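Local coordinates for protein glutathione synthetase-like effector 30 (Gpa-GSS30-apo) (Globodera pallida, PDB 5OET) that belongs to the glutathione synthetase family and serves as a plant-parasitic nematode effector, probably derived by neofunctionalization of a housekeeping glutathione synthetase, at residues Leu89-Ser94 with Lys455-Arg460; Leu52-Trp57 with Ser201-Arg206; Leu114-Ser119 with Tyr341-Ser346. All coordinates share one frame; numbering follows the deposited sequence.

In the fold
Contacts 1 and 2 form one continuous region, their centres about 11 Å apart. The helix pair of contact 2 lies against the strand pair of contact 1: Leu-91 CD1 packs on Ala-54 CB, and His-204 NE2 probably hydrogen-bonds to Ser-90 O, 2.6 Å away. Contact 3 lies on the opposite side of the chain's centre, about 35 Å from contact 1 and 37 Å from contact 2 between centres, with nearest atoms about 25 Å away in both cases. Contact 2 also borders the second subunit, whereas contacts 1 and 3 are buried within one chain. The magnesium ion is bound by His-406 and Glu-426, which belong to none of the six segments.

Contact 1 of 3, residues Leu89-Ser94 with Lys455-Arg460; sequences LSLYPS and KNHFVR
The amide nitrogen ND2 of Asn-456 is gripped by two hydrogen bonds, one for each of its hydrogens: to Tyr-92 O at 2.7 Å and to Ser-94 OG, also at 2.7 Å. Both acceptors lie close to the plane of the amide, although ND2 stands above the carbonyl plane of Tyr-92 and not on a lone pair. On the other branch, OD1 receives the in-plane N-H of His-457 on a lone pair, and a weak bond from Tyr-92 N. An asparagine suits this place because it offers donor and acceptor together where backbone pairing stops. Ser-94 OG is bound in turn to Asp-520.

The pairing itself is antiparallel, between the end of strand 83-90 and strand 454-459 in the large mixed sheet. Leu-89 and Val-459 form a hydrogen-bonded pair, with Val-459 N nearly in line with the carbonyl of Leu-89 (N to O 2.9 Å) and a weak return bond. Ser-90 and Phe-458 are the non-hydrogen-bonded pair, and Leu-91 N then reaches His-457 O at 2.8 Å.

Leu-89 and Val-459 lie side by side, CD1 of the leucine 3.9 Å from CB of the valine, on the face covered by helices 44-59 and 196-210. Val-459 has CG2 beside its backbone N, which turns that methyl to Leu-89 CD1. The side chains of Tyr-92 and His-457 also lie alongside each other and their rings meet edge to edge, while His-457 ND1 is hydrogen-bonded to Asn-468 N.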
# COMPACT_ATOMS: atom_id res chain seq x y z
N LEU A 89 3.77 -13.28 6.34
CA LEU A 89 2.56 -13.15 7.13
C LEU A 89 1.91 -14.51 7.33
O LEU A 89 2.11 -15.45 6.56
CB LEU A 89 1.59 -12.22 6.42
CG LEU A 89 1.16 -12.59 4.97
CD1 LEU A 89 -0.19 -13.28 4.94
CD2 LEU A 89 1.10 -11.38 4.05
N SER A 90 1.15 -14.62 8.40
CA SER A 90 0.31 -15.78 8.59
C SER A 90 -0.95 -15.48 7.80
O SER A 90 -1.36 -14.31 7.70
CB SER A 90 -0.01 -15.98 10.07
OG SER A 90 -0.67 -14.84 10.57
N LEU A 91 -1.56 -16.52 7.23
CA LEU A 91 -2.73 -16.33 6.38
C LEU A 91 -3.94 -15.88 7.19
O LEU A 91 -4.72 -15.01 6.74
CB LEU A 91 -3.06 -17.63 5.63
CG LEU A 91 -4.16 -17.57 4.56
CD1 LEU A 91 -3.90 -16.54 3.49
CD2 LEU A 91 -4.30 -18.92 3.89
N TYR A 92 -4.08 -16.45 8.38
CA TYR A 92 -5.20 -16.20 9.24
C TYR A 92 -4.67 -15.81 10.60
O TYR A 92 -3.52 -16.13 10.94
CB TYR A 92 -6.09 -17.45 9.35
CG TYR A 92 -6.92 -17.69 8.11
CD1 TYR A 92 -8.00 -16.86 7.81
CD2 TYR A 92 -6.61 -18.73 7.22
CE1 TYR A 92 -8.76 -17.06 6.66
CE2 TYR A 92 -7.37 -18.94 6.05
CZ TYR A 92 -8.45 -18.09 5.78
OH TYR A 92 -9.23 -18.26 4.66
N PRO A 93 -5.49 -15.09 11.39
CA PRO A 93 -5.01 -14.69 12.70
C PRO A 93 -4.92 -15.90 13.61
O PRO A 93 -5.76 -16.79 13.54
CB PRO A 93 -6.06 -13.67 13.17
CG PRO A 93 -7.26 -13.90 12.33
CD PRO A 93 -6.85 -14.62 11.09
N SER A 94 -3.86 -15.96 14.41
CA SER A 94 -3.63 -17.11 15.30
C SER A 94 -4.48 -16.92 16.55
O SER A 94 -4.65 -15.78 17.00
CB SER A 94 -2.15 -17.21 15.68
OG SER A 94 -1.35 -17.61 14.57
N LYS A 455 -1.68 -23.80 15.29
CA LYS A 455 -1.56 -24.14 13.88
C LYS A 455 -1.98 -22.94 13.03
O LYS A 455 -2.97 -22.26 13.33
CB LYS A 455 -2.46 -25.34 13.55
CG LYS A 455 -2.05 -26.68 14.18
CD LYS A 455 -1.26 -27.58 13.22
CE LYS A 455 -1.50 -29.08 13.47
NZ LYS A 455 -0.51 -29.72 14.38
N ASN A 456 -1.23 -22.67 11.96
CA ASN A 456 -1.54 -21.60 11.03
C ASN A 456 -0.83 -21.88 9.71
O ASN A 456 -0.06 -22.87 9.59
CB ASN A 456 -1.09 -20.26 11.61
CG ASN A 456 -2.03 -19.11 11.24
OD1 ASN A 456 -2.49 -19.03 10.10
ND2 ASN A 456 -2.32 -18.23 12.18
N HIS A 457 -1.09 -21.05 8.71
CA HIS A 457 -0.43 -21.15 7.42
C HIS A 457 0.47 -19.94 7.19
O HIS A 457 0.09 -18.82 7.51
CB HIS A 457 -1.48 -21.24 6.31
CG HIS A 457 -2.63 -22.13 6.65
ND1 HIS A 457 -2.52 -23.50 6.67
CD2 HIS A 457 -3.90 -21.84 7.01
CE1 HIS A 457 -3.68 -24.02 7.03
NE2 HIS A 457 -4.53 -23.04 7.26
N PHE A 458 1.64 -20.16 6.61
CA PHE A 458 2.66 -19.12 6.44
C PHE A 458 2.86 -18.75 4.97
O PHE A 458 3.16 -19.61 4.16
CB PHE A 458 3.98 -19.64 7.01
CG PHE A 458 4.11 -19.54 8.51
CD1 PHE A 458 3.02 -19.26 9.35
CD2 PHE A 458 5.37 -19.77 9.10
CE1 PHE A 458 3.21 -19.17 10.72
CE2 PHE A 458 5.55 -19.68 10.47
CZ PHE A 458 4.47 -19.38 11.29
N VAL A 459 2.73 -17.48 4.63
CA VAL A 459 2.82 -17.01 3.25
C VAL A 459 4.11 -16.24 3.07
O VAL A 459 4.30 -15.23 3.73
CB VAL A 459 1.64 -16.09 2.94
CG1 VAL A 459 1.66 -15.66 1.47
CG2 VAL A 459 0.35 -16.78 3.30
N ARG A 460 4.98 -16.70 2.18
CA ARG A 460 6.28 -16.10 1.96
C ARG A 460 6.45 -15.72 0.50
O ARG A 460 5.90 -16.39 -0.37
CB ARG A 460 7.39 -17.05 2.33
CG ARG A 460 7.79 -16.96 3.78
CD ARG A 460 8.75 -18.09 4.16
NE ARG A 460 8.13 -19.12 5.01
CZ ARG A 460 8.65 -20.33 5.28
NH1 ARG A 460 9.82 -20.72 4.76
NH2 ARG A 460 7.99 -21.16 6.09

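Contact 2 of 3, residues Leu52-Trp57 with Ser201-Arg206; sequences LDAKDW and SRLHRR
Charge pairing joins the two helices at one side. Asp-53 and Arg-206 reach toward each other tip to tip in an end-on, two-nitrogen salt bridge: Arg-206 NH1 meets Asp-53 OD1 at 2.7 Å and Arg-206 NH2 meets Asp-53 OD2 at 2.7 Å. Each oxygen uses its syn lone pair; carboxylate and guanidinium are nearly coplanar, 9° apart, and both bonds are close to straight. Asp-53 has CG anti to its backbone N, and the arginine chain is extended from CG to NE, which gives it the length to span the gap.

Aromatic and apolar contacts centre on Trp-57, whose indole lies between the helices. Leu-203 CA sits over the face of its six-membered ring as a CH-pi contact, 4.2 Å from the centroid, and Leu-203 CD1 touches Trp-57 CE3 at 3.7 Å. Arg-206 lies alongside the indole, pointing the other way, its CD 3.4 Å from Trp-57 NE1 and its guanidinium plane tilted only 22° from the ring. Arg-202, bent at chi3, instead presents its guanidinium face to Trp-57 CH2, the two planes 61° apart. The segments run roughly antiparallel, their axes 10.7 Å apart at closest approach, a spacing bridged by the broad indole.

The second subunit continues both themes: its Glu-270 takes Arg-206 NE in a salt bridge, and its His-267 meets Trp-57 edge-to-face. With carboxylates from both subunits about it, the Arg-206 guanidinium is probably fixed in rotation and its charge balanced, which links the helix pair to the second subunit.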
# COMPACT_ATOMS: atom_id res chain seq x y z
N LEU A 52 -2.41 -16.03 -2.33
CA LEU A 52 -2.11 -15.04 -3.36
C LEU A 52 -2.91 -13.76 -3.14
O LEU A 52 -2.38 -12.67 -3.31
CB LEU A 52 -2.37 -15.59 -4.75
CG LEU A 52 -1.48 -16.75 -5.15
CD1 LEU A 52 -1.93 -17.29 -6.49
CD2 LEU A 52 -0.01 -16.37 -5.20
N ASP A 53 -4.17 -13.91 -2.75
CA ASP A 53 -5.04 -12.81 -2.39
C ASP A 53 -4.48 -12.02 -1.23
O ASP A 53 -4.45 -10.80 -1.28
CB ASP A 53 -6.44 -13.33 -2.05
CG ASP A 53 -7.30 -12.28 -1.35
OD1 ASP A 53 -7.06 -11.98 -0.15
OD2 ASP A 53 -8.24 -11.74 -1.97
N ALA A 54 -4.11 -12.70 -0.16
CA ALA A 54 -3.55 -12.03 1.02
C ALA A 54 -2.30 -11.27 0.64
O ALA A 54 -2.18 -10.09 0.93
CB ALA A 54 -3.23 -13.05 2.12
N LYS A 55 -1.40 -11.96 -0.04
CA LYS A 55 -0.15 -11.36 -0.51
C LYS A 55 -0.42 -10.14 -1.41
O LYS A 55 0.19 -9.11 -1.22
CB LYS A 55 0.75 -12.43 -1.18
CG LYS A 55 1.38 -12.07 -2.51
CD LYS A 55 1.52 -13.27 -3.44
CE LYS A 55 0.97 -12.97 -4.84
NZ LYS A 55 1.70 -11.91 -5.57
N ASP A 56 -1.34 -10.25 -2.37
CA ASP A 56 -1.66 -9.11 -3.22
C ASP A 56 -2.34 -7.95 -2.50
O ASP A 56 -2.19 -6.82 -2.91
CB ASP A 56 -2.50 -9.53 -4.42
CG ASP A 56 -1.68 -10.29 -5.47
OD1 ASP A 56 -0.43 -10.22 -5.38
OD2 ASP A 56 -2.28 -10.95 -6.37
N TRP A 57 -3.07 -8.22 -1.42
CA TRP A 57 -3.57 -7.15 -0.56
C TRP A 57 -2.42 -6.43 0.17
O TRP A 57 -2.44 -5.20 0.29
CB TRP A 57 -4.57 -7.70 0.46
CG TRP A 57 -5.37 -6.66 1.12
CD1 TRP A 57 -6.63 -6.26 0.79
CD2 TRP A 57 -5.00 -5.89 2.26
NE1 TRP A 57 -7.06 -5.26 1.63
CE2 TRP A 57 -6.07 -5.03 2.55
CE3 TRP A 57 -3.85 -5.85 3.06
CZ2 TRP A 57 -6.05 -4.15 3.62
CZ3 TRP A 57 -3.81 -4.96 4.10
CH2 TRP A 57 -4.90 -4.11 4.37
N SER A 201 -3.50 -6.02 10.88
CA SER A 201 -4.76 -6.05 11.59
C SER A 201 -5.91 -6.00 10.59
O SER A 201 -6.79 -6.85 10.63
CB SER A 201 -4.81 -4.88 12.59
OG SER A 201 -5.92 -4.92 13.44
N ARG A 202 -5.87 -5.05 9.67
CA ARG A 202 -6.88 -4.95 8.59
C ARG A 202 -6.86 -6.14 7.63
O ARG A 202 -7.93 -6.57 7.17
CB ARG A 202 -6.75 -3.63 7.79
CG ARG A 202 -7.29 -2.39 8.53
CD ARG A 202 -7.50 -1.18 7.63
NE ARG A 202 -6.22 -0.75 7.02
CZ ARG A 202 -6.01 -0.48 5.73
NH1 ARG A 202 -7.01 -0.52 4.82
NH2 ARG A 202 -4.77 -0.13 5.34
N LEU A 203 -5.67 -6.62 7.30
CA LEU A 203 -5.52 -7.78 6.41
C LEU A 203 -6.29 -8.97 6.94
O LEU A 203 -7.07 -9.58 6.22
CB LEU A 203 -4.05 -8.18 6.22
CG LEU A 203 -3.79 -9.40 5.32
CD1 LEU A 203 -4.58 -9.33 4.01
CD2 LEU A 203 -2.31 -9.54 5.05
N HIS A 204 -6.06 -9.28 8.21
CA HIS A 204 -6.63 -10.46 8.83
C HIS A 204 -8.10 -10.33 9.14
O HIS A 204 -8.80 -11.33 9.12
CB HIS A 204 -5.86 -10.83 10.09
CG HIS A 204 -4.55 -11.49 9.82
ND1 HIS A 204 -3.62 -11.71 10.80
CD2 HIS A 204 -4.03 -11.99 8.68
CE1 HIS A 204 -2.57 -12.33 10.28
NE2 HIS A 204 -2.80 -12.50 8.99
N ARG A 205 -8.59 -9.12 9.43
CA ARG A 205 -10.03 -8.93 9.61
C ARG A 205 -10.76 -9.23 8.29
O ARG A 205 -11.86 -9.77 8.28
CB ARG A 205 -10.34 -7.52 10.09
CG ARG A 205 -11.78 -7.31 10.57
CD ARG A 205 -12.11 -5.84 10.86
NE ARG A 205 -11.02 -5.18 11.59
CZ ARG A 205 -10.86 -5.18 12.91
NH1 ARG A 205 -11.73 -5.79 13.73
NH2 ARG A 205 -9.80 -4.56 13.43
N ARG A 206 -10.10 -8.90 7.19
CA ARG A 206 -10.61 -9.10 5.86
C ARG A 206 -10.64 -10.59 5.49
O ARG A 206 -11.65 -11.06 4.98
CB ARG A 206 -9.78 -8.28 4.86
CG ARG A 206 -10.30 -8.29 3.43
CD ARG A 206 -9.31 -7.62 2.48
NE ARG A 206 -9.52 -8.15 1.13
CZ ARG A 206 -8.90 -9.21 0.60
NH1 ARG A 206 -7.93 -9.87 1.26
NH2 ARG A 206 -9.23 -9.59 -0.62

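Contact 3 of 3, residues Leu114-Ser119 with Tyr341-Ser346; sequences LYFRAS and YIFALS
The C-terminal turn of the long helix 98-119 packs here against the short, weakly bonded helix 342-345. Ser-119 fills the narrow place between them. Its CB lies over the face of the Phe-343 ring, 3.6 Å from the centroid and 11° off the normal, a CH-pi contact, with OG over the same face but displaced toward the rim near CD2. A serine is small enough to let the helix end come this close, CA of Ser-119 to CA of Phe-343 being 5.7 Å.

The hydroxyl also has polar work: Ser-119 OG donates to Tyr-115 O one turn back at 2.6 Å, in the plane of that carbonyl, which also accepts from Ser-119 N. The OG atoms of Ser-119 and Ser-346 lie 2.7 Å apart, close enough for a hydrogen bond, though the Ser-346 proton may turn to another acceptor.

In the fold, 341-346 follows strand 336-337, which pairs in parallel with strand 306-314 in a mixed sheet, and its helix packs on helix 98-119. Strand 160-173 contributes Phe-163, whose ring meets that of Phe-343.

Aromatic edges complete the fit. Phe-116 and Phe-343 cross obliquely and touch edge to edge, Phe-116 CD1 to Phe-343 CZ at 3.8 Å. The carbonyl oxygen of Ser-346 lies in the plane of the Tyr-115 ring at its edge, 3.2 Å from CD1, where the ring hydrogens are slightly positive. Ile-342 lays its CG1 branch, anti to the backbone N, against the carbonyl of Ser-119.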
# COMPACT_ATOMS: atom_id res chain seq x y z
N LEU A 114 7.22 2.45 35.01
CA LEU A 114 8.39 1.88 35.70
C LEU A 114 9.72 2.21 35.00
O LEU A 114 10.67 2.60 35.63
CB LEU A 114 8.25 0.37 35.82
CG LEU A 114 9.47 -0.43 36.25
CD1 LEU A 114 9.92 0.00 37.63
CD2 LEU A 114 9.18 -1.92 36.24
N TYR A 115 9.78 2.02 33.68
CA TYR A 115 11.00 2.28 32.94
C TYR A 115 11.27 3.78 32.79
O TYR A 115 12.43 4.20 32.75
CB TYR A 115 10.96 1.59 31.58
CG TYR A 115 11.20 0.12 31.69
CD1 TYR A 115 12.48 -0.38 31.76
CD2 TYR A 115 10.14 -0.77 31.75
CE1 TYR A 115 12.71 -1.74 31.88
CE2 TYR A 115 10.35 -2.13 31.87
CZ TYR A 115 11.63 -2.61 31.94
OH TYR A 115 11.80 -3.96 32.06
N PHE A 116 10.22 4.59 32.70
CA PHE A 116 10.37 6.03 32.68
C PHE A 116 11.02 6.54 33.96
O PHE A 116 11.97 7.29 33.90
CB PHE A 116 9.02 6.72 32.46
CG PHE A 116 9.11 8.22 32.52
CD1 PHE A 116 9.93 8.89 31.64
CD2 PHE A 116 8.39 8.95 33.47
CE1 PHE A 116 10.04 10.27 31.70
CE2 PHE A 116 8.48 10.32 33.52
CZ PHE A 116 9.31 10.99 32.63
N ARG A 117 10.51 6.11 35.10
CA ARG A 117 11.00 6.54 36.42
C ARG A 117 12.38 6.00 36.77
O ARG A 117 13.17 6.68 37.40
CB ARG A 117 10.00 6.13 37.49
CG ARG A 117 8.71 6.91 37.41
CD ARG A 117 7.64 6.37 38.37
NE ARG A 117 6.33 6.96 38.09
CZ ARG A 117 5.21 6.71 38.78
NH1 ARG A 117 5.21 5.86 39.81
NH2 ARG A 117 4.08 7.31 38.42
N ALA A 118 12.65 4.77 36.36
CA ALA A 118 14.01 4.23 36.42
C ALA A 118 14.99 5.03 35.56
O ALA A 118 16.14 5.20 35.94
CB ALA A 118 14.02 2.79 35.98
N SER A 119 14.53 5.50 34.40
CA SER A 119 15.33 6.33 33.50
C SER A 119 15.60 7.75 34.01
O SER A 119 16.59 8.36 33.64
CB SER A 119 14.69 6.38 32.12
OG SER A 119 14.59 5.06 31.59
N TYR A 341 19.25 8.91 25.13
CA TYR A 341 20.14 7.75 25.27
C TYR A 341 20.07 7.04 26.61
O TYR A 341 20.21 5.82 26.65
CB TYR A 341 21.60 8.10 24.92
CG TYR A 341 21.98 7.58 23.57
CD1 TYR A 341 22.28 6.24 23.39
CD2 TYR A 341 22.00 8.42 22.44
CE1 TYR A 341 22.60 5.73 22.14
CE2 TYR A 341 22.35 7.93 21.18
CZ TYR A 341 22.64 6.58 21.04
OH TYR A 341 22.99 6.04 19.82
N ILE A 342 19.81 7.78 27.69
CA ILE A 342 19.63 7.19 29.04
C ILE A 342 18.69 5.99 29.07
O ILE A 342 18.88 5.06 29.87
CB ILE A 342 19.18 8.26 30.07
CG1 ILE A 342 19.19 7.71 31.50
CG2 ILE A 342 17.79 8.80 29.78
CD1 ILE A 342 20.55 7.28 31.98
N PHE A 343 17.69 5.98 28.18
CA PHE A 343 16.71 4.89 28.13
C PHE A 343 17.30 3.60 27.61
O PHE A 343 16.81 2.53 27.98
CB PHE A 343 15.50 5.29 27.30
CG PHE A 343 14.56 6.19 28.01
CD1 PHE A 343 14.88 7.51 28.23
CD2 PHE A 343 13.37 5.73 28.49
CE1 PHE A 343 14.02 8.36 28.88
CE2 PHE A 343 12.50 6.57 29.15
CZ PHE A 343 12.83 7.89 29.35
N ALA A 344 18.34 3.69 26.79
CA ALA A 344 19.07 2.49 26.36
C ALA A 344 19.71 1.75 27.53
O ALA A 344 19.79 0.52 27.51
CB ALA A 344 20.14 2.85 25.34
N LEU A 345 20.16 2.49 28.55
CA LEU A 345 20.69 1.90 29.78
C LEU A 345 19.57 1.23 30.63
O LEU A 345 19.78 0.17 31.22
CB LEU A 345 21.44 2.98 30.59
CG LEU A 345 22.31 2.54 31.77
CD1 LEU A 345 23.40 1.58 31.34
CD2 LEU A 345 22.92 3.75 32.44
N SER A 346 18.39 1.83 30.66
CA SER A 346 17.27 1.24 31.42
C SER A 346 16.56 0.09 30.69
O SER A 346 15.62 -0.48 31.24
CB SER A 346 16.25 2.32 31.82
OG SER A 346 15.36 2.63 30.77